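Local coordinates for protein leucine aminopeptidase 2, chloroplastic (Streptomyces sp. BC16019, PDB 5LHJ) that acts in bottromycin maturation as a manganese-binding M17-family metalloaminopeptidase that probably removes amino acids from the N-terminal ends of peptides, at residues A[264-269]-A[343-348]; A[230-235]-A[325-330]. All blocks are in the same frame, centred on the assembly; numbering follows the deposited sequence.

Contact 1 of 2, residues A[264-269]-A[343-348]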
loop_
_atom_site.group_PDB
_atom_site.type_symbol
_atom_site.label_atom_id
_atom_site.label_comp_id
_atom_site.label_asym_id
_atom_site.label_seq_id
_atom_site.Cartn_x
_atom_site.Cartn_y
_atom_site.Cartn_z
ATOM N N THR A 264 -26.233 -8.789 8.142
ATOM C CA THR A 264 -26.729 -8.881 6.779
ATOM C C THR A 264 -25.922 -8.076 5.764
ATOM O O THR A 264 -25.906 -8.416 4.582
ATOM C CB THR A 264 -28.216 -8.500 6.693
ATOM O OG1 THR A 264 -28.405 -7.147 7.129
ATOM C CG2 THR A 264 -29.039 -9.445 7.581
ATOM N N PHE A 265 -25.267 -7.012 6.221
ATOM C CA PHE A 265 -24.284 -6.319 5.409
ATOM C C PHE A 265 -23.213 -5.750 6.329
ATOM O O PHE A 265 -23.533 -5.049 7.284
ATOM C CB PHE A 265 -24.910 -5.204 4.572
ATOM C CG PHE A 265 -23.916 -4.522 3.688
ATOM C CD1 PHE A 265 -23.408 -5.167 2.574
ATOM C CD2 PHE A 265 -23.415 -3.287 4.033
ATOM C CE1 PHE A 265 -22.437 -4.567 1.790
ATOM C CE2 PHE A 265 -22.455 -2.664 3.249
ATOM C CZ PHE A 265 -21.957 -3.306 2.140
ATOM N N ASP A 266 -21.954 -6.083 6.043
ATOM C CA ASP A 266 -20.824 -5.596 6.817
ATOM C C ASP A 266 -19.855 -4.820 5.914
ATOM O O ASP A 266 -19.085 -5.414 5.153
ATOM C CB ASP A 266 -20.114 -6.766 7.491
ATOM C CG ASP A 266 -18.886 -6.339 8.252
ATOM O OD1 ASP A 266 -18.784 -5.152 8.619
ATOM O OD2 ASP A 266 -18.008 -7.198 8.459
ATOM N N SER A 267 -19.880 -3.497 6.047
ATOM C CA SER A 267 -18.967 -2.614 5.335
ATOM C C SER A 267 -17.635 -2.428 6.054
ATOM O O SER A 267 -16.769 -1.738 5.524
ATOM C CB SER A 267 -19.590 -1.220 5.205
ATOM O OG SER A 267 -19.489 -0.560 6.455
ATOM N N GLY A 268 -17.510 -2.948 7.276
ATOM C CA GLY A 268 -16.365 -2.653 8.142
ATOM C C GLY A 268 -16.602 -1.493 9.091
ATOM O O GLY A 268 -15.806 -1.275 9.998
ATOM N N GLY A 269 -17.693 -0.746 8.899
ATOM C CA GLY A 269 -17.943 0.458 9.701
ATOM C C GLY A 269 -16.926 1.548 9.415
ATOM O O GLY A 269 -16.287 1.542 8.358
ATOM N N ASP A 343 -14.467 -3.062 12.388
ATOM C CA ASP A 343 -14.607 -4.285 11.582
ATOM C C ASP A 343 -14.646 -5.594 12.401
ATOM O O ASP A 343 -15.024 -6.635 11.855
ATOM C CB ASP A 343 -13.519 -4.361 10.509
ATOM C CG ASP A 343 -13.812 -5.391 9.417
ATOM O OD1 ASP A 343 -14.985 -5.574 9.022
ATOM O OD2 ASP A 343 -12.845 -6.025 8.934
ATOM N N ASN A 344 -14.303 -5.561 13.695
ATOM C CA ASN A 344 -14.471 -6.739 14.566
ATOM C C ASN A 344 -15.786 -6.626 15.351
ATOM O O ASN A 344 -15.827 -6.754 16.582
ATOM C CB ASN A 344 -13.275 -6.935 15.500
ATOM C CG ASN A 344 -12.080 -7.583 14.806
ATOM O OD1 ASN A 344 -12.130 -7.926 13.614
ATOM N ND2 ASN A 344 -10.999 -7.769 15.558
ATOM N N GLU A 345 -16.859 -6.413 14.603
ATOM C CA GLU A 345 -18.179 -6.146 15.191
ATOM C C GLU A 345 -18.908 -7.426 15.580
ATOM O O GLU A 345 -19.711 -7.405 16.502
ATOM C CB GLU A 345 -19.028 -5.272 14.250
ATOM C CG GLU A 345 -19.935 -5.997 13.262
ATOM C CD GLU A 345 -19.237 -6.787 12.184
ATOM O OE1 GLU A 345 -18.010 -6.631 11.982
ATOM O OE2 GLU A 345 -19.932 -7.571 11.515
ATOM N N GLY A 346 -18.636 -8.533 14.882
ATOM C CA GLY A 346 -19.328 -9.792 15.128
ATOM C C GLY A 346 -19.233 -10.276 16.567
ATOM O O GLY A 346 -20.239 -10.672 17.177
ATOM N N ARG A 347 -18.021 -10.243 17.128
ATOM C CA ARG A 347 -17.834 -10.733 18.490
ATOM C C ARG A 347 -18.591 -9.866 19.508
ATOM O O ARG A 347 -19.109 -10.370 20.503
ATOM C CB ARG A 347 -16.342 -10.859 18.837
ATOM C CG ARG A 347 -15.575 -9.550 19.002
ATOM C CD ARG A 347 -14.071 -9.805 18.933
ATOM N NE ARG A 347 -13.684 -10.181 17.583
ATOM C CZ ARG A 347 -12.448 -10.474 17.165
ATOM N NH1 ARG A 347 -11.405 -10.468 17.990
ATOM N NH2 ARG A 347 -12.269 -10.780 15.894
ATOM N N VAL A 348 -18.678 -8.573 19.219
ATOM C CA VAL A 348 -19.365 -7.602 20.073
ATOM C C VAL A 348 -20.887 -7.844 20.055
ATOM O O VAL A 348 -21.534 -7.767 21.089
ATOM C CB VAL A 348 -19.000 -6.148 19.643
ATOM C CG1 VAL A 348 -19.809 -5.107 20.406
ATOM C CG2 VAL A 348 -17.510 -5.901 19.818
HETATM O O HOH W 1 -15.666 -9.169 10.073
#

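Contact 2 of 2, residues A[230-235]-A[325-330]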
loop_
_atom_site.group_PDB
_atom_site.type_symbol
_atom_site.label_atom_id
_atom_site.label_comp_id
_atom_site.label_asym_id
_atom_site.label_seq_id
_atom_site.Cartn_x
_atom_site.Cartn_y
_atom_site.Cartn_z
ATOM N N VAL A 230 -23.572 -1.733 17.456
ATOM C CA VAL A 230 -23.052 -2.063 16.130
ATOM C C VAL A 230 -24.063 -1.669 15.049
ATOM O O VAL A 230 -23.688 -1.116 14.033
ATOM C CB VAL A 230 -22.684 -3.556 16.037
ATOM C CG1 VAL A 230 -22.512 -4.011 14.588
ATOM C CG2 VAL A 230 -21.423 -3.826 16.854
ATOM N N GLY A 231 -25.342 -1.926 15.305
ATOM C CA GLY A 231 -26.381 -1.730 14.310
ATOM C C GLY A 231 -26.832 -0.296 14.102
ATOM O O GLY A 231 -27.583 -0.029 13.174
ATOM N N ARG A 232 -26.410 0.635 14.954
ATOM C CA ARG A 232 -27.014 1.971 14.935
ATOM C C ARG A 232 -26.660 2.859 13.739
ATOM O O ARG A 232 -27.468 3.708 13.360
ATOM C CB ARG A 232 -26.738 2.718 16.232
ATOM C CG ARG A 232 -25.365 3.311 16.381
ATOM C CD ARG A 232 -25.374 4.270 17.564
ATOM N NE ARG A 232 -24.109 4.969 17.749
ATOM C CZ ARG A 232 -23.036 4.468 18.362
ATOM N NH1 ARG A 232 -23.030 3.212 18.835
ATOM N NH2 ARG A 232 -21.958 5.229 18.502
ATOM N N GLY A 233 -25.467 2.692 13.161
ATOM C CA GLY A 233 -25.073 3.531 12.011
ATOM C C GLY A 233 -25.974 3.368 10.788
ATOM O O GLY A 233 -26.306 4.336 10.091
ATOM N N SER A 234 -26.374 2.126 10.533
ATOM C CA SER A 234 -27.234 1.788 9.413
ATOM C C SER A 234 -28.602 2.454 9.483
ATOM O O SER A 234 -29.147 2.644 10.559
ATOM C CB SER A 234 -27.429 0.270 9.360
ATOM O OG SER A 234 -28.282 -0.092 8.287
ATOM N N ALA A 235 -29.152 2.784 8.319
ATOM C CA ALA A 235 -30.567 3.175 8.191
ATOM C C ALA A 235 -31.517 2.022 8.549
ATOM O O ALA A 235 -32.677 2.271 8.904
ATOM C CB ALA A 235 -30.863 3.656 6.777
ATOM N N VAL A 325 -14.542 4.209 16.999
ATOM C CA VAL A 325 -13.326 3.687 17.621
ATOM C C VAL A 325 -13.101 4.421 18.948
ATOM O O VAL A 325 -13.171 5.660 18.995
ATOM C CB VAL A 325 -12.098 3.876 16.693
ATOM C CG1 VAL A 325 -10.801 3.515 17.415
ATOM C CG2 VAL A 325 -12.272 3.046 15.428
ATOM N N GLY A 326 -12.870 3.663 20.017
ATOM C CA GLY A 326 -12.720 4.233 21.365
ATOM C C GLY A 326 -13.971 4.147 22.220
ATOM O O GLY A 326 -13.888 4.311 23.448
ATOM N N ASP A 327 -15.125 3.891 21.603
ATOM C CA ASP A 327 -16.359 3.688 22.366
ATOM C C ASP A 327 -16.251 2.460 23.248
ATOM O O ASP A 327 -15.475 1.545 22.966
ATOM C CB ASP A 327 -17.575 3.562 21.454
ATOM C CG ASP A 327 -18.032 4.903 20.891
ATOM O OD1 ASP A 327 -17.465 5.959 21.276
ATOM O OD2 ASP A 327 -18.968 4.887 20.063
ATOM N N VAL A 328 -17.018 2.475 24.328
ATOM C CA VAL A 328 -17.056 1.359 25.252
ATOM C C VAL A 328 -18.486 0.852 25.317
ATOM O O VAL A 328 -19.431 1.638 25.517
ATOM C CB VAL A 328 -16.487 1.746 26.642
ATOM C CG1 VAL A 328 -16.747 0.653 27.670
ATOM C CG2 VAL A 328 -14.999 2.027 26.535
ATOM N N VAL A 329 -18.634 -0.462 25.146
ATOM C CA VAL A 329 -19.912 -1.149 25.270
ATOM C C VAL A 329 -19.984 -1.806 26.651
ATOM O O VAL A 329 -19.086 -2.564 27.029
ATOM C CB VAL A 329 -20.084 -2.214 24.163
ATOM C CG1 VAL A 329 -21.338 -3.049 24.403
ATOM C CG2 VAL A 329 -20.119 -1.541 22.796
ATOM N N ARG A 330 -21.055 -1.516 27.392
ATOM C CA ARG A 330 -21.358 -2.202 28.648
ATOM C C ARG A 330 -22.360 -3.318 28.353
ATOM O O ARG A 330 -23.512 -3.055 28.001
ATOM C CB ARG A 330 -21.921 -1.207 29.672
ATOM C CG ARG A 330 -22.468 -1.806 30.969
ATOM C CD ARG A 330 -21.530 -1.756 32.154
ATOM N NE ARG A 330 -20.845 -0.470 32.340
ATOM C CZ ARG A 330 -19.903 -0.250 33.261
ATOM N NH1 ARG A 330 -19.548 -1.213 34.114
ATOM N NH2 ARG A 330 -19.304 0.939 33.327
#

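Contact 1 of 2, residues A[264-269]-A[343-348]
The carboxylate of Asp266 is turned 35° from the plane of Asp343 and 49° from that of Glu345, and its OD2 approaches both: 3.5 Å from OD1 of Asp343, 3.6 Å from OE1 of Glu345. Each pair joins two acceptors and neither is a hydrogen bond; the gathered negative charge would be expected to favour a cation nearby. Lys273 supplies one, salt-bridged to Asp266 OD2 and Asp343 OD1. With chi1 at 177° CG of Asp266 swings opposite the backbone N, and the side chain, already directed at 343-348, extends its carboxylate toward Asp343 and Glu345. This is the two-manganese site of an M17 aminopeptidase: Asp266 and Glu345 each bind both ions, Asp343 the second, and Lys261 and Asp284 complete the first, although no ion is modelled in this chain. Asp266 OD1 accepts from Asn316 ND2 and closes an Asx turn with Gly268 N (2.9 Å), which arrives from above the carboxylate plane. Beyond this turn, Gly268 CA lies 3.3 Å from Asp343 OD1. Replacing Asp266 by an alanine would probably deprive both manganese ions of a shared ligand and remove the acceptor that closes the turn at Gly268 N. A water lies 3.2 Å from Asp343 O and within weak reach of Asp266 OD2, with too few protons for every acceptor around it.

Contact 2 of 2, residues A[230-235]-A[325-330]
Arg232 and Asp327 carry all of the surface buried here, in equal shares of a total of only 46 Å², and a single pair of side-chain atoms comes within 4.2 Å. NH2 of Arg232 lies 3.4 Å from OD2 of Asp327, a salt bridge whose hydrogen bond is weak by length although the N-H points well at the oxygen (158°). The carboxylate oxygen comes to the edge of the guanidinium and lies in its plane; the two flat groups are tilted 24° apart, so they meet nearly coplanar and do not stack. Reaching that far takes the length of the arginine. Its CG sits between the backbone N and the carbonyl carbon (chi1 78°), and from CG to NE the chain runs extended, leaving NH2 at the far end to touch the aspartate.

Asp327 OD2 is shared: Arg324 NE also bridges to it, and Arg324 NH2 lies close to Arg232 NH2, so OD2 of one carboxylate faces two arginines, whose positive charge would be expected to favour its ionised form. Asp327 OD1 receives a weak hydrogen bond from Gly189 N of a neighbouring subunit, which ties the same side chain to the hexamer's interface. Asp327 directly precedes strand 328-330, which pairs antiparallel with 336-338, as the backbone bond of Val329 with Thr337 attests, in a small three-stranded sheet completed by 431-432. The salt bridge therefore joins the loop that follows helix 225-231 to the start of this sheet in the M17 catalytic domain.

Contact 1 is the more deeply buried: three of its four touching residues are buried, against one of two in contact 2, where Arg232 is partly exposed and a subunit interface lies near. Their chemistry follows: acidic side chains converging on a metal site in contact 1, one long salt bridge in contact 2. The two centres are about 10 Å apart, and their segments alternate along the chain, all within the catalytic domain. They meet through Val230 on helix 225-231: its CG1 lies 3.5 Å from CG of Glu345, and its CG2 lies 4.1 Å from CG1 of Val348, so the valine side chain packs against the metal-ligand helix, two residues before the arginine of contact 2.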